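Local coordinates for aminoglycoside N(3)-acetyltransferase (Enterobacter cloacae, PDB 6NP3), which transfers an acetyl group from acetyl-CoA to the 3-amino group of 2-deoxystreptamine antibiotics such as gentamicin, and so probably confers resistance to them, at residues Ile157-Ala162 / Gln245-Asp250. Numbering follows the deposited sequence.
Sequences ILSIGA and QSRLID
Arg247 and Ser159 form an antiparallel hydrogen-bonded pair between strands 244-250 and 156-160, and their side chains repeat across the sheet surface the link their backbones make. From CB the arginine sets CG anti to the carbonyl carbon, then bends at chi2 and chi3; CB, CG and CD make no close approach to the side chains of 157-162, and the side-chain contact begins at NE, 3.8 Å from Ser159 CB. CZ comes 3.7 Å from Ser159 OG, and NH2 ends the chain with a hydrogen bond of 2.9 Å to that OG. The bond is nearly straight, 175° at the hydrogen, and OG lies in the guanidinium plane, at its edge. Serine suits the place: it is short enough to meet the guanidinium at its edge, and its OG, anti to the backbone N (chi1 174°), offers an acceptor to NH2. Ala162 O is also near NH2, at 3.1 Å, but the angle is too poor for a bond.

Ile157 and Ile249 share this face, both beta-branched as befits an extended strand, with CB atoms 4.1 Å apart. On the opposite face the side chains of Leu158 and Leu248 cross obliquely, CB of Leu158 3.9 Å from CD1 of Leu248. Beside them OG of the small Ser246 lies against CA and CG2 of Ile160 while hydrogen-bonding to Ala244 O. The ladder ends where Gly161 N donates to Gln245 O in a bent bond; the positive phi of Gly161 favours glycine as the chain leaves the strand.

Both strands are interior to the mixed sheet: strand 22-27, which carries the acetyl-CoA-binding His26, runs parallel beyond 156-160, while 237-241 flanks 244-250, and helix 5-15 packs its Leu15 on Leu158, Ser246 and Leu248.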
# COMPACT_ATOMS: atom_id res chain seq x y z
N ILE A 157 8.34 -2.91 -6.05
CA ILE A 157 7.93 -1.75 -5.27
C ILE A 157 8.69 -0.54 -5.81
O ILE A 157 9.92 -0.53 -5.82
CB ILE A 157 8.21 -1.96 -3.77
CG1 ILE A 157 7.38 -3.14 -3.25
CG2 ILE A 157 7.87 -0.69 -3.00
CD1 ILE A 157 7.85 -3.75 -1.97
N LEU A 158 7.95 0.48 -6.23
CA LEU A 158 8.53 1.66 -6.88
C LEU A 158 8.40 2.84 -5.93
O LEU A 158 7.32 3.39 -5.75
CB LEU A 158 7.80 1.92 -8.19
CG LEU A 158 8.11 3.23 -8.90
CD1 LEU A 158 9.58 3.37 -9.19
CD2 LEU A 158 7.29 3.32 -10.18
N SER A 159 9.49 3.17 -5.27
CA SER A 159 9.51 4.23 -4.29
C SER A 159 10.04 5.48 -4.98
O SER A 159 11.19 5.51 -5.43
CB SER A 159 10.41 3.88 -3.11
OG SER A 159 10.54 4.99 -2.22
N ILE A 160 9.19 6.50 -5.07
CA ILE A 160 9.51 7.73 -5.78
C ILE A 160 9.57 8.83 -4.73
O ILE A 160 8.56 9.46 -4.41
CB ILE A 160 8.49 8.03 -6.89
CG1 ILE A 160 8.53 6.92 -7.93
CG2 ILE A 160 8.75 9.39 -7.51
CD1 ILE A 160 7.40 6.99 -8.94
N GLY A 161 10.77 9.06 -4.21
CA GLY A 161 11.01 10.02 -3.16
C GLY A 161 10.42 9.68 -1.82
O GLY A 161 10.43 10.52 -0.92
N ALA A 162 9.88 8.48 -1.65
CA ALA A 162 9.29 8.06 -0.38
C ALA A 162 10.34 7.45 0.53
O ALA A 162 11.34 6.90 0.08
CB ALA A 162 8.18 7.05 -0.65
N GLN A 245 14.48 11.24 -5.95
CA GLN A 245 15.29 10.04 -5.88
C GLN A 245 14.36 8.84 -5.70
O GLN A 245 13.54 8.79 -4.78
CB GLN A 245 16.23 10.11 -4.68
CG GLN A 245 17.26 11.22 -4.74
CD GLN A 245 17.48 11.87 -3.40
OE1 GLN A 245 18.18 11.33 -2.54
NE2 GLN A 245 16.87 13.02 -3.20
N SER A 246 14.53 7.85 -6.58
CA SER A 246 13.62 6.73 -6.65
C SER A 246 14.38 5.42 -6.67
O SER A 246 15.58 5.36 -6.96
CB SER A 246 12.77 6.84 -7.92
OG SER A 246 12.07 8.07 -7.96
N ARG A 247 13.68 4.36 -6.28
CA ARG A 247 14.23 3.02 -6.18
C ARG A 247 13.20 2.03 -6.68
O ARG A 247 12.00 2.22 -6.49
CB ARG A 247 14.48 2.64 -4.71
CG ARG A 247 15.64 3.37 -4.04
CD ARG A 247 15.33 3.71 -2.57
NE ARG A 247 14.14 4.55 -2.50
CZ ARG A 247 14.16 5.87 -2.51
NH1 ARG A 247 15.30 6.53 -2.57
NH2 ARG A 247 13.02 6.54 -2.46
N LEU A 248 13.67 0.93 -7.26
CA LEU A 248 12.80 -0.14 -7.75
C LEU A 248 13.22 -1.43 -7.08
O LEU A 248 14.32 -1.94 -7.32
CB LEU A 248 12.86 -0.22 -9.27
CG LEU A 248 11.82 -1.11 -9.93
CD1 LEU A 248 10.40 -0.64 -9.67
CD2 LEU A 248 12.07 -1.13 -11.43
N ILE A 249 12.36 -1.94 -6.21
CA ILE A 249 12.69 -3.00 -5.27
C ILE A 249 11.94 -4.27 -5.62
O ILE A 249 10.74 -4.23 -5.90
CB ILE A 249 12.27 -2.54 -3.85
CG1 ILE A 249 13.09 -1.33 -3.41
CG2 ILE A 249 12.38 -3.66 -2.84
CD1 ILE A 249 12.53 -0.58 -2.24
N ASP A 250 12.63 -5.41 -5.60
CA ASP A 250 11.96 -6.69 -5.75
C ASP A 250 11.17 -6.98 -4.47
O ASP A 250 11.74 -7.09 -3.38
CB ASP A 250 12.96 -7.81 -6.03
CG ASP A 250 12.27 -9.14 -6.26
OD1 ASP A 250 11.86 -9.41 -7.40
OD2 ASP A 250 12.05 -9.92 -5.33